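Local coordinates for merozoite surface protein-1 (Plasmodium knowlesi strain H, PDB 1N1I) that is the C-terminal pair of EGF-like domains of a malaria merozoite surface antigen that probably takes part in erythrocyte binding, invasion and egress, at residues N21-R26 with G90-S95; A65-T68 with E74-C77. All coordinates share one frame; numbering follows the deposited sequence.

Contact 1: N21-R26 with G90-S95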
loop_
_atom_site.group_PDB
_atom_site.type_symbol
_atom_site.label_atom_id
_atom_site.label_comp_id
_atom_site.label_asym_id
_atom_site.label_seq_id
_atom_site.Cartn_x
_atom_site.Cartn_y
_atom_site.Cartn_z
ATOM N N ASN A 21 -6.854 -9.931 -2.712
ATOM C CA ASN A 21 -5.466 -9.478 -2.867
ATOM C C ASN A 21 -5.317 -7.951 -2.878
ATOM O O ASN A 21 -4.620 -7.357 -3.703
ATOM C CB ASN A 21 -4.849 -10.087 -4.117
ATOM C CG ASN A 21 -4.845 -11.577 -4.075
ATOM O OD1 ASN A 21 -4.383 -12.214 -3.088
ATOM N ND2 ASN A 21 -5.353 -12.156 -5.144
ATOM N N ALA A 22 -5.957 -7.324 -1.900
ATOM C CA ALA A 22 -5.921 -5.879 -1.755
ATOM C C ALA A 22 -5.943 -5.543 -0.277
ATOM O O ALA A 22 -6.340 -6.361 0.563
ATOM C CB ALA A 22 -7.136 -5.263 -2.458
ATOM N N ALA A 23 -5.510 -4.328 0.031
ATOM C CA ALA A 23 -5.487 -3.850 1.399
ATOM C C ALA A 23 -6.429 -2.679 1.387
ATOM O O ALA A 23 -6.631 -2.062 0.344
ATOM C CB ALA A 23 -4.087 -3.384 1.761
ATOM N N CYS A 24 -7.001 -2.375 2.544
ATOM C CA CYS A 24 -7.921 -1.256 2.673
ATOM C C CYS A 24 -7.573 -0.471 3.922
ATOM O O CYS A 24 -7.291 -1.049 4.973
ATOM C CB CYS A 24 -9.356 -1.752 2.775
ATOM S SG CYS A 24 -10.578 -0.414 2.670
ATOM N N TYR A 25 -7.586 0.849 3.800
ATOM C CA TYR A 25 -7.262 1.725 4.917
ATOM C C TYR A 25 -8.409 2.707 5.143
ATOM O O TYR A 25 -8.915 3.312 4.192
ATOM C CB TYR A 25 -5.992 2.510 4.607
ATOM C CG TYR A 25 -5.490 3.388 5.736
ATOM C CD1 TYR A 25 -4.796 2.834 6.818
ATOM C CD2 TYR A 25 -5.705 4.770 5.724
ATOM C CE1 TYR A 25 -4.327 3.626 7.858
ATOM C CE2 TYR A 25 -5.240 5.578 6.767
ATOM C CZ TYR A 25 -4.547 4.996 7.830
ATOM O OH TYR A 25 -4.054 5.777 8.852
ATOM N N ARG A 26 -8.823 2.851 6.399
ATOM C CA ARG A 26 -9.882 3.776 6.744
ATOM C C ARG A 26 -9.255 4.982 7.403
ATOM O O ARG A 26 -8.607 4.854 8.438
ATOM C CB ARG A 26 -10.872 3.142 7.718
ATOM C CG ARG A 26 -11.982 4.113 8.139
ATOM C CD ARG A 26 -12.978 3.477 9.104
ATOM N NE ARG A 26 -14.014 4.416 9.539
ATOM C CZ ARG A 26 -15.082 4.760 8.819
ATOM N NH1 ARG A 26 -15.287 4.250 7.606
ATOM N NH2 ARG A 26 -15.957 5.613 9.326
ATOM N N GLY A 90 4.024 -1.565 3.303
ATOM C CA GLY A 90 4.300 -0.292 2.662
ATOM C C GLY A 90 3.336 0.098 1.552
ATOM O O GLY A 90 3.574 1.087 0.855
ATOM N N VAL A 91 2.265 -0.669 1.354
ATOM C CA VAL A 91 1.307 -0.298 0.318
ATOM C C VAL A 91 0.674 1.008 0.796
ATOM O O VAL A 91 0.200 1.816 -0.006
ATOM C CB VAL A 91 0.223 -1.386 0.109
ATOM C CG1 VAL A 91 -0.934 -0.826 -0.708
ATOM C CG2 VAL A 91 0.827 -2.577 -0.626
ATOM N N PHE A 92 0.700 1.199 2.116
ATOM C CA PHE A 92 0.186 2.399 2.767
ATOM C C PHE A 92 1.225 2.947 3.740
ATOM O O PHE A 92 1.940 2.182 4.388
ATOM C CB PHE A 92 -1.090 2.086 3.554
ATOM C CG PHE A 92 -2.335 2.076 2.720
ATOM C CD1 PHE A 92 -2.868 3.269 2.224
ATOM C CD2 PHE A 92 -2.985 0.883 2.433
ATOM C CE1 PHE A 92 -4.035 3.276 1.445
ATOM C CE2 PHE A 92 -4.155 0.875 1.649
ATOM C CZ PHE A 92 -4.682 2.084 1.159
ATOM N N CYS A 93 1.326 4.265 3.836
ATOM C CA CYS A 93 2.250 4.862 4.784
ATOM C C CYS A 93 1.425 5.601 5.828
ATOM O O CYS A 93 0.649 6.496 5.493
ATOM C CB CYS A 93 3.208 5.849 4.108
ATOM S SG CYS A 93 4.635 5.098 3.259
ATOM N N SER A 94 1.559 5.172 7.095
ATOM C CA SER A 94 0.881 5.780 8.254
ATOM C C SER A 94 1.112 7.274 8.187
ATOM O O SER A 94 2.021 7.732 7.492
ATOM C CB SER A 94 1.502 5.330 9.569
ATOM O OG SER A 94 1.940 3.991 9.513
ATOM N N SER A 95 0.304 8.051 8.901
ATOM C CA SER A 95 0.519 9.495 8.882
ATOM C C SER A 95 1.214 9.851 10.189
ATOM O O SER A 95 1.031 9.176 11.215
ATOM C CB SER A 95 -0.799 10.271 8.745
ATOM O OG SER A 95 -0.602 11.529 8.102
#

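Contact 2: A65-T68 with E74-C77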
loop_
_atom_site.group_PDB
_atom_site.type_symbol
_atom_site.label_atom_id
_atom_site.label_comp_id
_atom_site.label_asym_id
_atom_site.label_seq_id
_atom_site.Cartn_x
_atom_site.Cartn_y
_atom_site.Cartn_z
ATOM N N ALA A 65 6.102 6.678 -0.436
ATOM C CA ALA A 65 7.190 5.789 -0.032
ATOM C C ALA A 65 8.302 5.648 -1.079
ATOM O O ALA A 65 8.152 6.062 -2.236
ATOM C CB ALA A 65 6.635 4.422 0.316
ATOM N N GLU A 66 9.423 5.069 -0.652
ATOM C CA GLU A 66 10.569 4.837 -1.526
ATOM C C GLU A 66 10.579 3.367 -1.922
ATOM O O GLU A 66 10.460 2.488 -1.071
ATOM C CB GLU A 66 11.873 5.200 -0.804
ATOM C CG GLU A 66 13.143 4.686 -1.485
ATOM C CD GLU A 66 14.221 5.754 -1.615
ATOM O OE1 GLU A 66 14.159 6.566 -2.561
ATOM O OE2 GLU A 66 15.132 5.793 -0.768
ATOM N N CYS A 67 10.718 3.112 -3.217
ATOM C CA CYS A 67 10.725 1.751 -3.744
ATOM C C CYS A 67 12.146 1.309 -4.069
ATOM O O CYS A 67 12.916 2.065 -4.663
ATOM C CB CYS A 67 9.870 1.695 -5.016
ATOM S SG CYS A 67 9.542 0.049 -5.730
ATOM N N THR A 68 12.475 0.075 -3.724
ATOM C CA THR A 68 13.818 -0.389 -3.976
ATOM C C THR A 68 13.800 -1.878 -4.100
ATOM O O THR A 68 12.759 -2.511 -3.942
ATOM C CB THR A 68 14.826 -0.027 -2.814
ATOM O OG1 THR A 68 14.472 -0.725 -1.618
ATOM C CG2 THR A 68 14.850 1.467 -2.537
ATOM N N GLU A 74 13.800 -8.665 -4.100
ATOM C CA GLU A 74 12.374 -8.440 -3.935
ATOM C C GLU A 74 12.127 -6.940 -3.772
ATOM O O GLU A 74 13.078 -6.188 -3.546
ATOM C CB GLU A 74 11.879 -9.221 -2.704
ATOM C CG GLU A 74 10.382 -9.098 -2.465
ATOM C CD GLU A 74 9.585 -9.293 -3.749
ATOM O OE1 GLU A 74 9.617 -10.414 -4.293
ATOM O OE2 GLU A 74 8.936 -8.334 -4.227
ATOM N N VAL A 75 10.874 -6.500 -3.929
ATOM C CA VAL A 75 10.534 -5.092 -3.751
ATOM C C VAL A 75 10.320 -4.757 -2.283
ATOM O O VAL A 75 9.691 -5.515 -1.545
ATOM C CB VAL A 75 9.270 -4.704 -4.469
ATOM C CG1 VAL A 75 8.876 -3.308 -4.037
ATOM C CG2 VAL A 75 9.492 -4.746 -5.960
ATOM N N GLU A 76 10.869 -3.613 -1.880
ATOM C CA GLU A 76 10.776 -3.125 -0.512
ATOM C C GLU A 76 10.276 -1.686 -0.534
ATOM O O GLU A 76 10.757 -0.848 -1.334
ATOM C CB GLU A 76 12.134 -3.180 0.205
ATOM C CG GLU A 76 11.977 -3.314 1.724
ATOM C CD GLU A 76 13.048 -2.613 2.524
ATOM O OE1 GLU A 76 14.219 -2.669 2.099
ATOM O OE2 GLU A 76 12.718 -2.025 3.581
ATOM N N CYS A 77 9.291 -1.420 0.320
ATOM C CA CYS A 77 8.749 -0.075 0.412
ATOM C C CYS A 77 9.124 0.467 1.775
ATOM O O CYS A 77 9.028 -0.238 2.782
ATOM C CB CYS A 77 7.225 -0.100 0.295
ATOM S SG CYS A 77 6.553 -0.965 -1.149
#

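Contact 1: N21-R26 with G90-S95
Phe-92 turns one face of its ring to Tyr-25, whose CB sits over the middle of that ring, 3.7 Å from the centroid and only 9° off the normal. This is a CH-pi contact of nearly ideal placement: the nearest ring carbon, Phe-92 CZ, is 3.7 Å from Tyr-25 CB, and the other five lie little farther away. With its CG anti to the backbone N (chi1 -176°), Tyr-25 swings its own ring off past the phenylalanine instead of over it. The two aromatic planes, 30° apart, are therefore offset, with little of one ring above the other and their centroids 5.5 Å from each other. Two residues earlier in the strand, Ala-23 reaches the CE2 corner of Phe-92, its CB 4.3 Å from that atom, while Ala-23 O lies near the ring plane at the edge, 4.1 Å from CE2.

Here two EGF-like modules meet: strand 22-26 belongs to the first and strand 92-93 to the second, and contact is made mainly by side chains reaching across a separation in which even the nearest CA atoms are 7.7 Å apart, those of Ala-23 and Val-91.

Around this centre, Leu-87 touches both aromatic residues, and Val-91 with Phe-92 forms a classic beta bulge opposite it. Phe-92 also packs on Glu-33 and Arg-35 of strand 32-36, the hairpin partner of strand 22-26, and Arg-35 NH1 hydrogen-bonds to Val-91 O, adding a polar tie between the modules. Cys-24, whose CB points away from 90-95, is joined to Cys-13, and His-11 stacks on the ring of Tyr-25.

Contact 2: A65-T68 with E74-C77
Thr-68 and Glu-76 face each other as the hydrogen-bonded pair of a small antiparallel hairpin. Thr-68 N gives its hydrogen to Glu-76 O at 3.1 Å, in the carbonyl plane; the return bond, from Glu-76 N to Thr-68 O at 3.0 Å, is straighter at hydrogen (161°) but comes from above the plane of its acceptor. CA-H...O contacts, among them Cys-77 CA to Glu-66 O at 3.4 Å, complete this backbone ladder, the tight part of the contact.

Beside it the Thr-68 and Glu-76 side chains run alongside each other, with Thr-68 OG1 3.8 Å from Glu-76 CB. The neighbouring pair, Cys-67 with Cys-77, is non-hydrogen-bonded and turns to the other face, where Cys-67 SG, anti to its own nitrogen (chi1 -172°), extends to Val-75 CG1 at 3.8 Å. The solvent side is looser: Glu-66 and Glu-74 are exposed, and the end of Glu-66 leads away from the partner strand, whereas Glu-74 OE2 bends back to accept a 2.7 Å bond from Val-75 N.

In this two-stranded hairpin of the second EGF-like domain, Cys-67 is disulfide-bonded to Cys-54 and Cys-77 to Cys-61. Val-75 rests against Ile-52, and Cys-77 touches Leu-38 of the first EGF-like domain, in the loop between strands 32-36 and 40-42.

One of these contacts belongs to the inside of a domain, the other to the junction between two. Contact 2 lies within a single EGF-like domain, about 11 Å from the centre of the chain, and depends on backbone hydrogen bonding between adjacent strands; its Glu-66 and Glu-74 are exposed while Val-75 and Cys-77 are buried. Contact 1 is nearer the centre, about 4 Å from it, joins the two domains and is apolar and aromatic, without hydrogen bonds between its own segments. Their centres are about 14 Å apart, yet they touch: Cys-93 SG packs on Ala-65 CB at 3.6 Å, and Gly-90 CA on Cys-77 CB at 3.8 Å, which brings the hairpin against the segment that carries the interdomain phenylalanine.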